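Local coordinates for protein putative decarboxylase involved in desferrioxamine biosynthesis (Erwinia amylovora, PDB 5O5C) that probably decarboxylates lysine with pyridoxal 5'-phosphate as its cofactor, supplying a step of desferrioxamine siderophore biosynthesis, at residues I436-P441 against A448-I453; A423-H428 against R477-F482; N419-I424 against D496-I501; T411-Q416 against T489-I494. All blocks are in the same frame, centred on the assembly; numbering follows the deposited sequence.

Contact 1: I436-P441 against A448-I453; sequences IFRYVP and ALTDEI
Strand 436-439 runs nearly square to helix 448-453, their axes crossing at 103° with a closest approach of 8.8 Å, and the backbones come nearest where Val440 faces Thr450. The methyl of Thr450 is the hub. With CG2 anti to the backbone N and OG1 beside that N (chi1 -52°), the methyl points at the strand end and lies 3.7 Å from the carbonyl oxygen of Tyr439, measured CG2 to O. The same CG2 sits over one face of the Arg438 guanidinium, shifted toward the rim, and is 4.1 Å from Arg438 CD. The arginine chain, extended from CG to NE, passes the threonine at about a right angle, so methyl meets flat group without a polar bond. Asp451 lies a little further off, its OD1 4.6 Å from Arg438 NH1, and any attraction between these charges would act at a distance.

One turn on, Ile453 supplies the second patch. Its CD1 reaches the edge of the Tyr439 ring at CE2 (4.0 Å), near the ring plane, and also touches Pro441 CG (4.1 Å). This patch is apolar on both sides, whereas at Thr450 the methyl lies against a charged group and a carbonyl oxygen.

Asn454 adds polar ties, accepting from Tyr439 N and donating to Thr450 O. Around the contact, Ile453 and Tyr439 also touch helix 491-510. Phe437 packs on Ile424 and Val426 of strand 424-426, and Asp451 OD1 accepts from Gln478 N, linking helix 448-464 to strand 477-483.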
loop_
_atom_site.group_PDB
_atom_site.type_symbol
_atom_site.label_atom_id
_atom_site.label_comp_id
_atom_site.label_asym_id
_atom_site.label_seq_id
_atom_site.Cartn_x
_atom_site.Cartn_y
_atom_site.Cartn_z
ATOM N N ILE B 436 -29.112 5.972 -3.651
ATOM C CA ILE B 436 -29.216 5.510 -5.002
ATOM C C ILE B 436 -30.581 5.929 -5.574
ATOM O O ILE B 436 -31.635 5.602 -5.020
ATOM C CB ILE B 436 -29.020 3.963 -5.105
ATOM C CG1 ILE B 436 -27.631 3.540 -4.613
ATOM C CG2 ILE B 436 -29.182 3.490 -6.544
ATOM C CD1 ILE B 436 -26.474 4.283 -5.251
ATOM N N PHE B 437 -30.545 6.644 -6.692
ATOM C CA PHE B 437 -31.735 7.171 -7.285
ATOM C C PHE B 437 -31.563 7.300 -8.790
ATOM O O PHE B 437 -30.443 7.160 -9.295
ATOM C CB PHE B 437 -32.044 8.540 -6.664
ATOM C CG PHE B 437 -31.003 9.593 -6.924
ATOM C CD1 PHE B 437 -29.859 9.691 -6.122
ATOM C CD2 PHE B 437 -31.192 10.539 -7.941
ATOM C CE1 PHE B 437 -28.919 10.683 -6.356
ATOM C CE2 PHE B 437 -30.248 11.525 -8.184
ATOM C CZ PHE B 437 -29.101 11.596 -7.396
ATOM N N ARG B 438 -32.665 7.550 -9.498
ATOM C CA ARG B 438 -32.587 7.897 -10.911
ATOM C C ARG B 438 -33.661 8.860 -11.372
ATOM O O ARG B 438 -34.713 9.005 -10.766
ATOM C CB ARG B 438 -32.563 6.684 -11.823
ATOM C CG ARG B 438 -33.806 5.840 -11.817
ATOM C CD ARG B 438 -33.767 4.738 -12.870
ATOM N NE ARG B 438 -35.055 4.082 -12.911
ATOM C CZ ARG B 438 -35.372 2.979 -13.578
ATOM N NH1 ARG B 438 -34.490 2.332 -14.317
ATOM N NH2 ARG B 438 -36.620 2.525 -13.483
ATOM N N TYR B 439 -33.356 9.493 -12.489
ATOM C CA TYR B 439 -34.266 10.359 -13.134
ATOM C C TYR B 439 -35.186 9.540 -14.040
ATOM O O TYR B 439 -34.756 8.926 -14.984
ATOM C CB TYR B 439 -33.495 11.424 -13.892
ATOM C CG TYR B 439 -34.378 12.440 -14.560
ATOM C CD1 TYR B 439 -35.048 13.408 -13.813
ATOM C CD2 TYR B 439 -34.556 12.424 -15.942
ATOM C CE1 TYR B 439 -35.880 14.325 -14.422
ATOM C CE2 TYR B 439 -35.378 13.330 -16.562
ATOM C CZ TYR B 439 -36.035 14.290 -15.788
ATOM O OH TYR B 439 -36.839 15.205 -16.410
ATOM N N VAL B 440 -36.474 9.614 -13.763
ATOM C CA VAL B 440 -37.505 8.938 -14.554
ATOM C C VAL B 440 -38.395 10.053 -15.082
ATOM O O VAL B 440 -39.120 10.641 -14.336
ATOM C CB VAL B 440 -38.226 7.878 -13.672
ATOM C CG1 VAL B 440 -39.264 7.075 -14.460
ATOM C CG2 VAL B 440 -37.215 6.897 -13.121
ATOM N N PRO B 441 -38.284 10.411 -16.383
ATOM C CA PRO B 441 -39.133 11.488 -16.903
ATOM C C PRO B 441 -40.561 11.023 -17.185
ATOM O O PRO B 441 -40.839 9.822 -17.141
ATOM C CB PRO B 441 -38.432 11.887 -18.188
ATOM C CG PRO B 441 -37.767 10.657 -18.649
ATOM C CD PRO B 441 -37.386 9.877 -17.422
ATOM N N ALA B 448 -34.003 0.758 -21.524
ATOM C CA ALA B 448 -32.754 1.117 -22.223
ATOM C C ALA B 448 -32.706 2.591 -22.601
ATOM O O ALA B 448 -31.627 3.071 -22.895
ATOM C CB ALA B 448 -32.520 0.270 -23.469
ATOM N N LEU B 449 -33.852 3.296 -22.604
ATOM C CA LEU B 449 -33.867 4.751 -22.764
ATOM C C LEU B 449 -33.606 5.489 -21.445
ATOM O O LEU B 449 -32.836 6.432 -21.393
ATOM C CB LEU B 449 -35.185 5.226 -23.386
ATOM C CG LEU B 449 -35.310 6.723 -23.661
ATOM C CD1 LEU B 449 -34.175 7.205 -24.551
ATOM C CD2 LEU B 449 -36.657 7.037 -24.273
ATOM N N THR B 450 -34.267 5.067 -20.384
ATOM C CA THR B 450 -34.005 5.628 -19.054
ATOM C C THR B 450 -32.537 5.394 -18.644
ATOM O O THR B 450 -31.951 6.216 -17.934
ATOM C CB THR B 450 -34.972 5.034 -18.053
ATOM O OG1 THR B 450 -36.301 5.205 -18.570
ATOM C CG2 THR B 450 -34.844 5.689 -16.680
ATOM N N ASP B 451 -31.940 4.300 -19.117
ATOM C CA ASP B 451 -30.508 4.064 -18.904
ATOM C C ASP B 451 -29.610 5.079 -19.589
ATOM O O ASP B 451 -28.715 5.589 -18.972
ATOM C CB ASP B 451 -30.100 2.641 -19.309
ATOM C CG ASP B 451 -30.669 1.601 -18.375
ATOM O OD1 ASP B 451 -30.860 1.944 -17.185
ATOM O OD2 ASP B 451 -30.948 0.463 -18.819
ATOM N N GLU B 452 -29.856 5.334 -20.862
ATOM C CA GLU B 452 -29.167 6.355 -21.610
ATOM C C GLU B 452 -29.336 7.706 -20.938
ATOM O O GLU B 452 -28.378 8.443 -20.745
ATOM C CB GLU B 452 -29.670 6.404 -23.040
ATOM C CG GLU B 452 -29.165 5.231 -23.885
ATOM C CD GLU B 452 -29.992 5.002 -25.144
ATOM O OE1 GLU B 452 -30.111 5.958 -25.949
ATOM O OE2 GLU B 452 -30.512 3.872 -25.329
ATOM N N ILE B 453 -30.561 8.014 -20.534
ATOM C CA ILE B 453 -30.831 9.337 -20.063
ATOM C C ILE B 453 -30.040 9.547 -18.745
ATOM O O ILE B 453 -29.456 10.570 -18.585
ATOM C CB ILE B 453 -32.369 9.637 -20.000
ATOM C CG1 ILE B 453 -32.619 11.120 -20.267
ATOM C CG2 ILE B 453 -32.996 9.199 -18.696
ATOM C CD1 ILE B 453 -34.013 11.626 -19.922
#

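Contact 2: A423-H428 against R477-F482; sequences AIEVLH and RQYLKF
Leu427 lies over one face of the Tyr479 ring, and this is the tight end of the contact. Its CD1 is 3.9 Å from the ring centroid and 15° off the ring normal, a CH-pi approach from almost straight above, and the closest ring atom is CE2 at 3.8 Å from CD1. The other methyl, CD2, leans outward along the ring to 3.9 Å from Tyr479 OH. The leucine therefore lies along one face, from near the ring centre out to the hydroxyl, the two side chains crossing at about a right angle. Tyr479 is in place for this because its CG is anti to its own carbonyl carbon (chi1 -73°), which turns the ring toward segment 423-428.

Strands 424-426 and 477-483 are not neighbours: strand 434-439 runs between them in the antiparallel sheet, whose order is 424-426, 434-439, 477-483, 470-474. Side chains on one sheet face thus meet across the middle strand, and Arg438 of that strand touches Tyr479 as well.

The Glu425 end is looser and partly open to solvent. Its chain is extended beyond CG, and OE2 arrives at the edge of the tyrosine ring, near its plane, accepting a weak hydrogen bond from Tyr479 OH at 3.4 Å. Carboxylate and ring planes stand 76° apart. The other oxygen, OE1, turns to Arg438 NE in a long, weak ion pair, so the carboxylate has a partner on each oxygen, neither of them strong. Phe275 and Tyr242, from loops, also touch Leu427.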
loop_
_atom_site.group_PDB
_atom_site.type_symbol
_atom_site.label_atom_id
_atom_site.label_comp_id
_atom_site.label_asym_id
_atom_site.label_seq_id
_atom_site.Cartn_x
_atom_site.Cartn_y
_atom_site.Cartn_z
ATOM N N ALA B 423 -40.151 13.712 -10.485
ATOM C CA ALA B 423 -39.220 13.184 -11.488
ATOM C C ALA B 423 -38.074 12.295 -10.941
ATOM O O ALA B 423 -37.452 11.575 -11.711
ATOM C CB ALA B 423 -38.649 14.336 -12.314
ATOM N N ILE B 424 -37.800 12.325 -9.643
ATOM C CA ILE B 424 -36.758 11.456 -9.043
ATOM C C ILE B 424 -37.334 10.219 -8.403
ATOM O O ILE B 424 -38.191 10.303 -7.551
ATOM C CB ILE B 424 -35.926 12.184 -7.977
ATOM C CG1 ILE B 424 -35.281 13.444 -8.563
ATOM C CG2 ILE B 424 -34.868 11.236 -7.345
ATOM C CD1 ILE B 424 -34.220 13.196 -9.591
ATOM N N GLU B 425 -36.855 9.070 -8.856
ATOM C CA GLU B 425 -37.126 7.785 -8.227
ATOM C C GLU B 425 -35.967 7.375 -7.273
ATOM O O GLU B 425 -34.838 7.197 -7.740
ATOM C CB GLU B 425 -37.252 6.755 -9.321
ATOM C CG GLU B 425 -37.721 5.409 -8.834
ATOM C CD GLU B 425 -37.402 4.341 -9.834
ATOM O OE1 GLU B 425 -37.733 4.544 -11.026
ATOM O OE2 GLU B 425 -36.793 3.330 -9.433
ATOM N N VAL B 426 -36.274 7.196 -5.985
ATOM C CA VAL B 426 -35.294 6.773 -4.948
ATOM C C VAL B 426 -35.584 5.331 -4.564
ATOM O O VAL B 426 -36.719 4.924 -4.612
ATOM C CB VAL B 426 -35.302 7.674 -3.695
ATOM C CG1 VAL B 426 -35.033 9.109 -4.049
ATOM C CG2 VAL B 426 -36.604 7.591 -2.929
ATOM N N LEU B 427 -34.551 4.554 -4.243
ATOM C CA LEU B 427 -34.694 3.111 -3.993
ATOM C C LEU B 427 -34.688 2.769 -2.510
ATOM O O LEU B 427 -35.114 1.698 -2.112
ATOM C CB LEU B 427 -33.565 2.325 -4.674
ATOM C CG LEU B 427 -33.521 2.262 -6.198
ATOM C CD1 LEU B 427 -32.347 1.439 -6.650
ATOM C CD2 LEU B 427 -34.796 1.638 -6.751
ATOM N N HIS B 428 -34.193 3.656 -1.674
ATOM C CA HIS B 428 -34.006 3.248 -0.297
ATOM C C HIS B 428 -33.894 4.439 0.568
ATOM O O HIS B 428 -33.464 5.526 0.144
ATOM C CB HIS B 428 -32.716 2.400 -0.138
ATOM C CG HIS B 428 -31.468 3.167 -0.492
ATOM N ND1 HIS B 428 -30.459 3.417 0.409
ATOM C CD2 HIS B 428 -31.113 3.806 -1.628
ATOM C CE1 HIS B 428 -29.526 4.156 -0.162
ATOM N NE2 HIS B 428 -29.896 4.399 -1.399
ATOM N N ARG B 477 -29.753 -1.948 -14.482
ATOM C CA ARG B 477 -30.326 -0.655 -14.843
ATOM C C ARG B 477 -29.406 0.456 -14.309
ATOM O O ARG B 477 -28.813 0.309 -13.248
ATOM C CB ARG B 477 -31.769 -0.571 -14.303
ATOM C CG ARG B 477 -32.749 -1.324 -15.202
ATOM C CD ARG B 477 -33.929 -2.033 -14.533
ATOM N NE ARG B 477 -34.285 -3.248 -15.307
ATOM C CZ ARG B 477 -35.325 -4.067 -15.083
ATOM N NH1 ARG B 477 -36.190 -3.838 -14.089
ATOM N NH2 ARG B 477 -35.509 -5.136 -15.878
ATOM N N GLN B 478 -29.246 1.542 -15.068
ATOM C CA GLN B 478 -28.351 2.595 -14.657
ATOM C C GLN B 478 -29.064 3.440 -13.624
ATOM O O GLN B 478 -30.137 3.969 -13.891
ATOM C CB GLN B 478 -27.849 3.436 -15.833
ATOM C CG GLN B 478 -26.537 2.950 -16.418
ATOM C CD GLN B 478 -25.454 2.972 -15.373
ATOM O OE1 GLN B 478 -25.017 1.927 -14.928
ATOM N NE2 GLN B 478 -25.100 4.163 -14.895
ATOM N N TYR B 479 -28.487 3.496 -12.419
ATOM C CA TYR B 479 -28.901 4.468 -11.416
ATOM C C TYR B 479 -27.816 5.529 -11.216
ATOM O O TYR B 479 -26.670 5.365 -11.666
ATOM C CB TYR B 479 -29.319 3.751 -10.119
ATOM C CG TYR B 479 -30.665 3.032 -10.257
ATOM C CD1 TYR B 479 -30.763 1.754 -10.795
ATOM C CD2 TYR B 479 -31.824 3.648 -9.868
ATOM C CE1 TYR B 479 -31.988 1.108 -10.922
ATOM C CE2 TYR B 479 -33.046 3.020 -9.982
ATOM C CZ TYR B 479 -33.129 1.770 -10.509
ATOM O OH TYR B 479 -34.349 1.231 -10.612
ATOM N N LEU B 480 -28.203 6.636 -10.585
ATOM C CA LEU B 480 -27.273 7.701 -10.169
ATOM C C LEU B 480 -27.041 7.530 -8.689
ATOM O O LEU B 480 -27.820 6.870 -8.007
ATOM C CB LEU B 480 -27.865 9.086 -10.402
ATOM C CG LEU B 480 -28.130 9.508 -11.850
ATOM C CD1 LEU B 480 -28.760 10.899 -11.848
ATOM C CD2 LEU B 480 -26.845 9.484 -12.658
ATOM N N LYS B 481 -25.954 8.094 -8.191
ATOM C CA LYS B 481 -25.619 7.868 -6.814
ATOM C C LYS B 481 -25.109 9.142 -6.221
ATOM O O LYS B 481 -24.317 9.854 -6.847
ATOM C CB LYS B 481 -24.574 6.784 -6.665
ATOM C CG LYS B 481 -24.004 6.700 -5.251
ATOM C CD LYS B 481 -22.548 6.298 -5.186
ATOM C CE LYS B 481 -22.370 4.836 -5.071
ATOM N NZ LYS B 481 -20.938 4.524 -5.045
ATOM N N PHE B 482 -25.535 9.393 -4.992
ATOM C CA PHE B 482 -24.972 10.466 -4.162
ATOM C C PHE B 482 -24.282 9.800 -2.969
ATOM O O PHE B 482 -24.928 9.068 -2.255
ATOM C CB PHE B 482 -26.102 11.291 -3.545
ATOM C CG PHE B 482 -26.472 12.554 -4.244
ATOM C CD1 PHE B 482 -26.038 12.887 -5.517
ATOM C CD2 PHE B 482 -27.394 13.372 -3.629
ATOM C CE1 PHE B 482 -26.447 14.051 -6.118
ATOM C CE2 PHE B 482 -27.835 14.538 -4.232
ATOM C CZ PHE B 482 -27.354 14.879 -5.486
#

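Contact 3: N419-I424 against D496-I501; sequences NAHPAI and DVIALI
Ile424 faces Ile501 because of how both side chains are turned: in Ile424 CG1 stands anti to the carbonyl carbon (chi1 -57°), and a second bend (chi2 -68°) throws CD1 out toward helix 491-510. In Ile501 CG1 takes a like position, which leaves the branch CG2 anti to the backbone N and facing that methyl. The two carbons, Ile424 CD1 and Ile501 CG2, are 4.4 Å apart, a touch of methyl on methyl. A turn earlier on the helix, Ile498 offers its CG2 to the imidazole of His421, where CD2 of the histidine lies 4.3 Å from it and the approach to the ring is oblique.

The histidine is not loose. A type I beta turn from His421 to Ile424 closes with Ile424 N donating to His421 O (3.1 Å), and inside it Ala423 N gives its hydrogen to His421 ND1 at 3.2 Å, in the ring plane but bent at the hydrogen (136°). That bond steadies the rotation of the ring while CD2 turns to the helix.

The turn lies between helix 397-420 and strand 424-426, so the contact sits where the chain passes from the helix to the sheet. Ile424 and Ile501 both touch Phe437, and Ile498 touches Leu417 and Leu418 of helix 397-420. Across the contact the meetings are aliphatic or aliphatic to imidazole, and their spacing is generous. Cohesion between the two segments probably rests on dispersion and the burial of apolar surface, while the polar bonds serve to shape the turn itself.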
loop_
_atom_site.group_PDB
_atom_site.type_symbol
_atom_site.label_atom_id
_atom_site.label_comp_id
_atom_site.label_asym_id
_atom_site.label_seq_id
_atom_site.Cartn_x
_atom_site.Cartn_y
_atom_site.Cartn_z
ATOM N N ASN B 419 -36.961 12.237 -2.703
ATOM C CA ASN B 419 -38.254 11.558 -2.713
ATOM C C ASN B 419 -39.362 12.553 -3.028
ATOM O O ASN B 419 -40.158 12.333 -3.912
ATOM C CB ASN B 419 -38.507 10.855 -1.364
ATOM C CG ASN B 419 -39.631 9.843 -1.428
ATOM O OD1 ASN B 419 -39.755 9.076 -2.403
ATOM N ND2 ASN B 419 -40.453 9.818 -0.387
ATOM N N ALA B 420 -39.372 13.667 -2.306
ATOM C CA ALA B 420 -40.199 14.823 -2.630
ATOM C C ALA B 420 -40.312 15.122 -4.151
ATOM O O ALA B 420 -41.389 15.479 -4.637
ATOM C CB ALA B 420 -39.672 16.036 -1.875
ATOM N N HIS B 421 -39.224 14.960 -4.906
ATOM C CA HIS B 421 -39.258 15.264 -6.341
ATOM C C HIS B 421 -39.993 14.201 -7.202
ATOM O O HIS B 421 -39.571 13.065 -7.199
ATOM C CB HIS B 421 -37.838 15.509 -6.859
ATOM C CG HIS B 421 -37.790 16.388 -8.055
ATOM N ND1 HIS B 421 -38.388 16.041 -9.242
ATOM C CD2 HIS B 421 -37.198 17.587 -8.269
ATOM C CE1 HIS B 421 -38.195 16.997 -10.130
ATOM N NE2 HIS B 421 -37.475 17.945 -9.569
ATOM N N PRO B 422 -41.075 14.583 -7.966
ATOM C CA PRO B 422 -41.879 13.615 -8.798
ATOM C C PRO B 422 -41.106 12.963 -9.934
ATOM O O PRO B 422 -41.394 11.811 -10.326
ATOM C CB PRO B 422 -42.988 14.497 -9.408
ATOM C CG PRO B 422 -43.009 15.742 -8.569
ATOM C CD PRO B 422 -41.587 15.952 -8.145
ATOM N N ALA B 423 -40.151 13.712 -10.485
ATOM C CA ALA B 423 -39.220 13.184 -11.488
ATOM C C ALA B 423 -38.074 12.295 -10.941
ATOM O O ALA B 423 -37.452 11.575 -11.711
ATOM C CB ALA B 423 -38.649 14.336 -12.314
ATOM N N ILE B 424 -37.800 12.325 -9.643
ATOM C CA ILE B 424 -36.758 11.456 -9.043
ATOM C C ILE B 424 -37.334 10.219 -8.403
ATOM O O ILE B 424 -38.191 10.303 -7.551
ATOM C CB ILE B 424 -35.926 12.184 -7.977
ATOM C CG1 ILE B 424 -35.281 13.444 -8.563
ATOM C CG2 ILE B 424 -34.868 11.236 -7.345
ATOM C CD1 ILE B 424 -34.220 13.196 -9.591
ATOM N N ASP B 496 -29.078 22.289 -4.972
ATOM C CA ASP B 496 -28.408 22.699 -6.208
ATOM C C ASP B 496 -28.163 21.524 -7.157
ATOM O O ASP B 496 -28.469 21.614 -8.381
ATOM C CB ASP B 496 -27.079 23.424 -5.875
ATOM C CG ASP B 496 -27.287 24.847 -5.368
ATOM O OD1 ASP B 496 -28.422 25.353 -5.392
ATOM O OD2 ASP B 496 -26.313 25.501 -4.964
ATOM N N VAL B 497 -27.645 20.417 -6.595
ATOM C CA VAL B 497 -27.118 19.292 -7.398
ATOM C C VAL B 497 -28.323 18.532 -7.971
ATOM O O VAL B 497 -28.371 18.212 -9.166
ATOM C CB VAL B 497 -26.158 18.376 -6.595
ATOM C CG1 VAL B 497 -25.557 17.280 -7.470
ATOM C CG2 VAL B 497 -25.000 19.160 -6.003
ATOM N N ILE B 498 -29.321 18.335 -7.142
ATOM C CA ILE B 498 -30.598 17.825 -7.615
ATOM C C ILE B 498 -31.109 18.616 -8.812
ATOM O O ILE B 498 -31.572 17.999 -9.745
ATOM C CB ILE B 498 -31.670 17.796 -6.533
ATOM C CG1 ILE B 498 -31.248 16.816 -5.448
ATOM C CG2 ILE B 498 -33.009 17.397 -7.146
ATOM C CD1 ILE B 498 -32.141 16.823 -4.228
ATOM N N ALA B 499 -30.996 19.952 -8.793
ATOM C CA ALA B 499 -31.516 20.800 -9.887
ATOM C C ALA B 499 -30.720 20.631 -11.168
ATOM O O ALA B 499 -31.265 20.664 -12.287
ATOM C CB ALA B 499 -31.524 22.263 -9.476
ATOM N N LEU B 500 -29.409 20.482 -10.990
ATOM C CA LEU B 500 -28.495 20.118 -12.058
ATOM C C LEU B 500 -28.827 18.762 -12.686
ATOM O O LEU B 500 -28.923 18.620 -13.900
ATOM C CB LEU B 500 -27.073 20.101 -11.487
ATOM C CG LEU B 500 -25.936 20.439 -12.417
ATOM C CD1 LEU B 500 -26.150 21.801 -13.049
ATOM C CD2 LEU B 500 -24.639 20.399 -11.613
ATOM N N ILE B 501 -29.030 17.774 -11.848
ATOM C CA ILE B 501 -29.464 16.472 -12.312
ATOM C C ILE B 501 -30.747 16.578 -13.151
ATOM O O ILE B 501 -30.784 16.047 -14.267
ATOM C CB ILE B 501 -29.658 15.532 -11.138
ATOM C CG1 ILE B 501 -28.286 15.126 -10.565
ATOM C CG2 ILE B 501 -30.400 14.267 -11.504
ATOM C CD1 ILE B 501 -28.430 14.584 -9.175
#

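Contact 4: T411-Q416 against T489-I494; sequences TQIAHQ and TTAADI
No flat group lies where Ala414 meets Ile494; the one that matters nearby is the carboxylate of Asp493, met at OD2 from two directions. Thr490 N comes to its anti lone pair (3.1 Å from N to OD2, 170° at the hydrogen), whereas Thr490 OG1 donates from well above the carboxylate plane, 67° out of it, with OG1 and OD2 3.0 Å apart. Two donors of a single residue thus grip one oxygen, and OD1 goes to a salt bridge with Lys105.

In return Asp493 N gives a weak bond to Thr490 OG1, which makes the pair a capping box with Thr490 as the N-cap of helix 491-510. The cap ties down the first turn, from which Ile494 points at helix 397-420 and Ala491 touches it from the side in this helix-to-helix packing. Ile494 carries the contact: with CG1 beside the backbone N (chi1 -53°), its CG2 is anti to that N and projects onto Ala414 CB, 3.6 Å away. CD1 of the isoleucine lies further off, at 4.2 Å from the same CB. The small alanine lets the backbones close to 6.5 Å between the CA atoms of Ala414 and Ile494. Toward the exposed margin, Ile413 CG2 only brushes Ala491 CB at 4.4 Å, while Leu410 and Leu417 of helix 397-420 also touch the buried Ile494.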
loop_
_atom_site.group_PDB
_atom_site.type_symbol
_atom_site.label_atom_id
_atom_site.label_comp_id
_atom_site.label_asym_id
_atom_site.label_seq_id
_atom_site.Cartn_x
_atom_site.Cartn_y
_atom_site.Cartn_z
ATOM N N THR B 411 -27.818 13.113 4.932
ATOM C CA THR B 411 -28.264 12.109 3.930
ATOM C C THR B 411 -29.769 11.822 4.044
ATOM O O THR B 411 -30.451 11.497 3.044
ATOM C CB THR B 411 -27.507 10.757 4.129
ATOM O OG1 THR B 411 -26.127 11.011 4.269
ATOM C CG2 THR B 411 -27.705 9.784 2.993
ATOM N N GLN B 412 -30.260 11.877 5.281
ATOM C CA GLN B 412 -31.703 11.785 5.564
ATOM C C GLN B 412 -32.461 12.940 4.970
ATOM O O GLN B 412 -33.549 12.746 4.513
ATOM C CB GLN B 412 -31.981 11.714 7.070
ATOM C CG GLN B 412 -31.524 10.423 7.716
ATOM C CD GLN B 412 -32.217 9.222 7.121
ATOM O OE1 GLN B 412 -33.359 9.314 6.682
ATOM N NE2 GLN B 412 -31.523 8.088 7.089
ATOM N N ILE B 413 -31.866 14.122 4.983
ATOM C CA ILE B 413 -32.407 15.311 4.357
ATOM C C ILE B 413 -32.376 15.178 2.842
ATOM O O ILE B 413 -33.367 15.520 2.173
ATOM C CB ILE B 413 -31.744 16.613 4.893
ATOM C CG1 ILE B 413 -32.307 16.921 6.289
ATOM C CG2 ILE B 413 -31.981 17.818 4.001
ATOM C CD1 ILE B 413 -31.657 18.066 6.985
ATOM N N ALA B 414 -31.290 14.651 2.296
ATOM C CA ALA B 414 -31.222 14.467 0.836
ATOM C C ALA B 414 -32.244 13.426 0.372
ATOM O O ALA B 414 -32.917 13.627 -0.645
ATOM C CB ALA B 414 -29.820 14.143 0.370
ATOM N N HIS B 415 -32.403 12.350 1.137
ATOM C CA HIS B 415 -33.428 11.362 0.838
ATOM C C HIS B 415 -34.814 12.003 0.814
ATOM O O HIS B 415 -35.606 11.727 -0.092
ATOM C CB HIS B 415 -33.442 10.233 1.856
ATOM C CG HIS B 415 -34.543 9.253 1.621
ATOM N ND1 HIS B 415 -35.606 9.099 2.489
ATOM C CD2 HIS B 415 -34.774 8.420 0.583
ATOM C CE1 HIS B 415 -36.439 8.194 2.004
ATOM N NE2 HIS B 415 -35.959 7.772 0.843
ATOM N N GLN B 416 -35.088 12.862 1.809
ATOM C CA GLN B 416 -36.311 13.630 1.816
ATOM C C GLN B 416 -36.446 14.459 0.552
ATOM O O GLN B 416 -37.464 14.346 -0.117
ATOM C CB GLN B 416 -36.459 14.488 3.078
ATOM C CG GLN B 416 -36.728 13.660 4.313
ATOM C CD GLN B 416 -36.908 14.499 5.573
ATOM O OE1 GLN B 416 -36.226 15.509 5.780
ATOM N NE2 GLN B 416 -37.841 14.076 6.428
ATOM N N THR B 489 -21.345 20.386 3.893
ATOM C CA THR B 489 -22.359 20.350 2.837
ATOM C C THR B 489 -23.718 20.611 3.443
ATOM O O THR B 489 -24.068 19.975 4.431
ATOM C CB THR B 489 -22.364 18.962 2.166
ATOM O OG1 THR B 489 -21.069 18.709 1.625
ATOM C CG2 THR B 489 -23.455 18.793 1.053
ATOM N N THR B 490 -24.464 21.551 2.857
ATOM C CA THR B 490 -25.780 21.932 3.346
ATOM C C THR B 490 -26.935 21.400 2.483
ATOM O O THR B 490 -26.766 20.871 1.355
ATOM C CB THR B 490 -25.941 23.479 3.441
ATOM O OG1 THR B 490 -25.772 24.084 2.151
ATOM C CG2 THR B 490 -24.918 24.075 4.401
ATOM N N ALA B 491 -28.120 21.583 3.039
ATOM C CA ALA B 491 -29.375 21.384 2.336
ATOM C C ALA B 491 -29.350 22.078 0.979
ATOM O O ALA B 491 -29.562 21.437 -0.049
ATOM C CB ALA B 491 -30.531 21.884 3.191
ATOM N N ALA B 492 -29.014 23.364 0.975
ATOM C CA ALA B 492 -28.936 24.152 -0.252
ATOM C C ALA B 492 -27.974 23.565 -1.319
ATOM O O ALA B 492 -28.251 23.575 -2.520
ATOM C CB ALA B 492 -28.547 25.578 0.088
ATOM N N ASP B 493 -26.842 23.043 -0.867
ATOM C CA ASP B 493 -25.912 22.349 -1.774
ATOM C C ASP B 493 -26.530 21.116 -2.467
ATOM O O ASP B 493 -26.389 20.944 -3.667
ATOM C CB ASP B 493 -24.637 21.979 -1.021
ATOM C CG ASP B 493 -23.826 23.187 -0.662
ATOM O OD1 ASP B 493 -23.615 23.985 -1.584
ATOM O OD2 ASP B 493 -23.394 23.325 0.507
ATOM N N ILE B 494 -27.253 20.308 -1.720
ATOM C CA ILE B 494 -27.915 19.131 -2.264
ATOM C C ILE B 494 -28.998 19.614 -3.206
ATOM O O ILE B 494 -29.103 19.107 -4.320
ATOM C CB ILE B 494 -28.580 18.284 -1.181
ATOM C CG1 ILE B 494 -27.618 17.941 -0.090
ATOM C CG2 ILE B 494 -29.244 17.019 -1.763
ATOM C CD1 ILE B 494 -28.304 17.928 1.235
#

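How the contacts relate
Helix 397-420 comes first, giving 411-416 to contact 4 and its end to contact 3; the chain then turns into strand 424-426, where contact 2 begins on residues shared with contact 3. Strand 434-439 leads to helix 448-464, and contact 1 closes that short loop, nested inside the loops of the other three. Strand 477-483 closes contact 2, itself nested within contact 4. Helix 491-510 then closes contact 4 at its start and contact 3 further along, so these two cross and join the same pair of helices. Contacts 1 and 2 reach one antiparallel sheet, and Phe437, Leu480 and Phe482 connect it to Ile501 of contact 3.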